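Local structure of glutathione S-transferase (Sulfitobacter, 4GF0) at residues P10-V15 against G52-L57. The protein binds glutathione and, as a member of the glutathione S-transferase family, probably catalyses its conjugation to electrophilic substrates. Numbering follows the deposited sequence.
With GSH (glutathione), chain D.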
ATOM      1  N   PRO A  10     -11.929  11.614 -11.259  1.00 16.89           N
ATOM      2  CA  PRO A  10     -13.060  11.649 -10.320  1.00 17.16           C
ATOM      3  C   PRO A  10     -13.479  10.235  -9.921  1.00 20.44           C
ATOM      4  O   PRO A  10     -13.426   9.332 -10.761  1.00 19.78           O
ATOM      5  CB  PRO A  10     -14.169  12.325 -11.131  1.00 22.36           C
ATOM      6  CG  PRO A  10     -13.431  13.164 -12.145  1.00 25.62           C
ATOM      7  CD  PRO A  10     -12.217  12.347 -12.507  1.00 20.35           C
ATOM      8  N   GLY A  11     -13.834  10.041  -8.653  1.00 20.83           N
ATOM      9  CA  GLY A  11     -14.350   8.760  -8.202  1.00 22.86           C
ATOM     10  C   GLY A  11     -13.283   7.713  -7.934  1.00 28.45           C
ATOM     11  O   GLY A  11     -13.605   6.577  -7.574  1.00 28.00           O
ATOM     12  N   THR A  12     -12.017   8.077  -8.117  1.00 18.56           N
ATOM     13  CA  THR A  12     -10.925   7.129  -7.884  1.00 11.87           C
ATOM     14  C   THR A  12     -10.207   7.403  -6.572  1.00 15.61           C
ATOM     15  O   THR A  12     -10.472   8.406  -5.885  1.00 15.59           O
ATOM     16  CB  THR A  12      -9.897   7.118  -9.043  1.00 13.86           C
ATOM     17  OG1 THR A  12      -9.192   8.367  -9.082  1.00 12.50           O
ATOM     18  CG2 THR A  12     -10.594   6.879 -10.383  1.00 16.02           C
ATOM     19  N   ILE A  13      -9.259   6.528  -6.248  1.00 15.61           N
ATOM     20  CA  ILE A  13      -8.525   6.619  -4.995  1.00 13.64           C
ATOM     21  C   ILE A  13      -7.667   7.886  -4.905  1.00 14.30           C
ATOM     22  O   ILE A  13      -7.320   8.329  -3.803  1.00 15.24           O
ATOM     23  CB  ILE A  13      -7.660   5.357  -4.759  1.00 14.38           C
ATOM     24  CG1 ILE A  13      -7.292   5.215  -3.279  1.00 16.07           C
ATOM     25  CG2 ILE A  13      -6.421   5.357  -5.672  1.00 16.81           C
ATOM     26  CD1 ILE A  13      -8.522   5.135  -2.368  1.00 20.77           C
ATOM     27  N   SER A  14      -7.330   8.470  -6.055  1.00 12.32           N
ATOM     28  CA  SER A  14      -6.578   9.727  -6.090  1.00 11.70           C
ATOM     29  C   SER A  14      -7.272  10.825  -5.300  1.00 13.12           C
ATOM     30  O   SER A  14      -6.619  11.761  -4.823  1.00 13.81           O
ATOM     31  CB  SER A  14      -6.376  10.203  -7.534  1.00 16.92           C
ATOM     32  OG  SER A  14      -7.616  10.301  -8.232  1.00 16.52           O
ATOM     33  N   VAL A  15      -8.595  10.734  -5.173  1.00  9.97           N
ATOM     34  CA  VAL A  15      -9.350  11.761  -4.465  1.00 11.98           C
ATOM     35  C   VAL A  15      -8.979  11.805  -2.978  1.00 13.00           C
ATOM     36  O   VAL A  15      -9.088  12.856  -2.336  1.00 12.74           O
ATOM     37  CB  VAL A  15     -10.880  11.594  -4.676  1.00 17.62           C
ATOM     38  CG1 VAL A  15     -11.653  12.695  -3.981  1.00 17.88           C
ATOM     39  CG2 VAL A  15     -11.206  11.604  -6.175  1.00 19.43           C
ATOM     40  N   GLY A  52       0.835   3.848 -14.966  1.00 16.05           N
ATOM     41  CA  GLY A  52      -0.411   4.164 -15.649  1.00 17.48           C
ATOM     42  C   GLY A  52      -1.594   4.248 -14.702  1.00 17.20           C
ATOM     43  O   GLY A  52      -2.713   3.869 -15.067  1.00 18.48           O
ATOM     44  N   ARG A  53      -1.351   4.732 -13.488  1.00 14.74           N
ATOM     45  CA  ARG A  53      -2.408   4.842 -12.485  1.00 14.05           C
ATOM     46  C   ARG A  53      -2.478   6.249 -11.945  1.00 14.78           C
ATOM     47  O   ARG A  53      -1.504   7.002 -12.031  1.00 14.57           O
ATOM     48  CB  ARG A  53      -2.156   3.901 -11.297  1.00 14.85           C
ATOM     49  CG  ARG A  53      -1.776   2.485 -11.648  1.00 16.92           C
ATOM     50  CD  ARG A  53      -2.926   1.688 -12.248  1.00 16.30           C
ATOM     51  NE  ARG A  53      -2.479   0.314 -12.489  1.00 18.25           N
ATOM     52  CZ  ARG A  53      -2.379  -0.601 -11.530  1.00 22.24           C
ATOM     53  NH1 ARG A  53      -2.722  -0.291 -10.280  1.00 20.18           N
ATOM     54  NH2 ARG A  53      -1.942  -1.823 -11.814  1.00 23.25           N
ATOM     55  N   VAL A  54      -3.626   6.599 -11.372  1.00 15.58           N
ATOM     56  CA  VAL A  54      -3.717   7.800 -10.542  1.00 11.76           C
ATOM     57  C   VAL A  54      -3.891   7.315  -9.096  1.00 14.23           C
ATOM     58  O   VAL A  54      -4.466   6.250  -8.866  1.00 12.58           O
ATOM     59  CB  VAL A  54      -4.892   8.723 -10.976  1.00 13.22           C
ATOM     60  CG1 VAL A  54      -4.647   9.280 -12.371  1.00 15.13           C
ATOM     61  CG2 VAL A  54      -6.215   7.966 -10.939  1.00 14.21           C
ATOM     62  N   PRO A  55      -3.401   8.079  -8.110  1.00 11.99           N
ATOM     63  CA  PRO A  55      -2.790   9.413  -8.187  1.00 10.39           C
ATOM     64  C   PRO A  55      -1.316   9.425  -8.563  1.00 10.55           C
ATOM     65  O   PRO A  55      -0.605   8.430  -8.391  1.00 14.41           O
ATOM     66  CB  PRO A  55      -2.924   9.922  -6.753  1.00 12.97           C
ATOM     67  CG  PRO A  55      -2.792   8.647  -5.923  1.00 12.61           C
ATOM     68  CD  PRO A  55      -3.565   7.633  -6.712  1.00 13.87           C
ATOM     69  N   ALA A  56      -0.867  10.581  -9.048  1.00 11.97           N
ATOM     70  CA  ALA A  56       0.552  10.905  -9.064  1.00 11.98           C
ATOM     71  C   ALA A  56       0.628  12.338  -8.581  1.00 12.47           C
ATOM     72  O   ALA A  56      -0.299  13.128  -8.795  1.00 11.86           O
ATOM     73  CB  ALA A  56       1.139  10.768 -10.477  1.00 12.60           C
ATOM     74  N   LEU A  57       1.727  12.680  -7.925  1.00 10.81           N
ATOM     75  CA  LEU A  57       1.887  14.026  -7.393  1.00 11.37           C
ATOM     76  C   LEU A  57       3.187  14.610  -7.902  1.00 12.07           C
ATOM     77  O   LEU A  57       4.244  13.991  -7.769  1.00 16.67           O
ATOM     78  CB  LEU A  57       1.913  13.976  -5.861  1.00 13.62           C
ATOM     79  CG  LEU A  57       1.867  15.316  -5.122  1.00 14.04           C
ATOM     80  CD1 LEU A  57       0.462  15.942  -5.243  1.00 12.48           C
ATOM     81  CD2 LEU A  57       2.259  15.099  -3.657  1.00 14.07           C
TER
HETATM   82  N1  GSH D 302      -1.684   1.045  -5.499  1.00 17.62           N
HETATM   83  CA1 GSH D 302      -2.124   2.225  -6.209  1.00 18.42           C
HETATM   84  C1  GSH D 302      -2.347   3.346  -5.245  1.00 20.22           C
HETATM   85  O11 GSH D 302      -2.089   4.534  -5.582  1.00 14.13           O
HETATM   86  O12 GSH D 302      -2.820   3.111  -4.101  1.00 17.94           O
HETATM   87  CB1 GSH D 302      -3.430   1.949  -6.917  1.00 17.64           C
HETATM   88  CG1 GSH D 302      -3.593   3.015  -8.004  1.00 13.14           C
HETATM   89  CD1 GSH D 302      -4.758   2.626  -8.920  1.00 16.92           C
HETATM   90  OE1 GSH D 302      -4.898   1.466  -9.310  1.00 15.45           O
HETATM   91  N2  GSH D 302      -5.705   3.660  -9.324  1.00 16.71           N
HETATM   92  CA2 GSH D 302      -6.802   3.315 -10.196  1.00 17.77           C
HETATM   93  C2  GSH D 302      -6.333   3.512 -11.613  1.00 19.24           C
HETATM   94  O2  GSH D 302      -5.490   4.358 -11.882  1.00 17.38           O
HETATM   95  CB2 GSH D 302      -7.988   4.190  -9.939  1.00 18.11           C
HETATM   96  SG2 GSH D 302      -8.654   3.845  -8.320  1.00 22.17           S
HETATM   97  N3  GSH D 302      -6.856   2.691 -12.697  1.00 16.98           N
HETATM   98  CA3 GSH D 302      -6.373   2.933 -14.051  1.00 15.92           C
HETATM   99  C3  GSH D 302      -6.182   1.642 -14.807  1.00 25.11           C
HETATM  100  O31 GSH D 302      -6.104   0.544 -14.185  1.00 22.91           O
HETATM  101  O32 GSH D 302      -6.079   1.658 -16.075  1.00 22.34           O
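Pro55 turns a face of its ring to Ser14, whose CB lies 3.6 Å from Pro55 CB and whose CA sits over the ring's CB, CG and CD. The peptide bond before Pro55 is cis, the hallmark cis-proline of the thioredoxin fold. Val54, crossing Thr12 at about a right angle, brings its CG2 methyl 3.5 Å from Thr12 OG1 and also near Ser14 OG. Both hydroxyls sit between their own backbone N and carbonyl carbon (chi1 68° and 54°), and Ser14 OG donates to Thr12 OG1 over 2.6 Å. Thr9 secures the pair from just upstream, its O bonding Thr12 OG1 and its N Ser14 OG. Ile13 sends only its CG2 branch across, 3.8 Å from Pro55 CD.

Glutathione touches both segments. The backbone of Val54 grips the cysteinyl unit of glutathione twice, N donating to GSH O2 and O accepting from GSH N2 at 2.9 Å, the antiparallel pairing expected of a GST G-site. The cysteinyl sulfur SG2 reaches residues 10-15, 3.4 Å from Ile13 N and close to Thr12 CB, while Arg53, bent at chi2 (-70°), turns NH1 onto GSH OE1 at 3.0 Å.

The contact thus joins the loop leading into helix 14-23 to the cis-proline loop before strand 56-58; Pro55 also packs on Leu6 of strand 4-8 and Leu71 of helix 68-78, and Ile13 on Val168 and Val169 of helix 162-170.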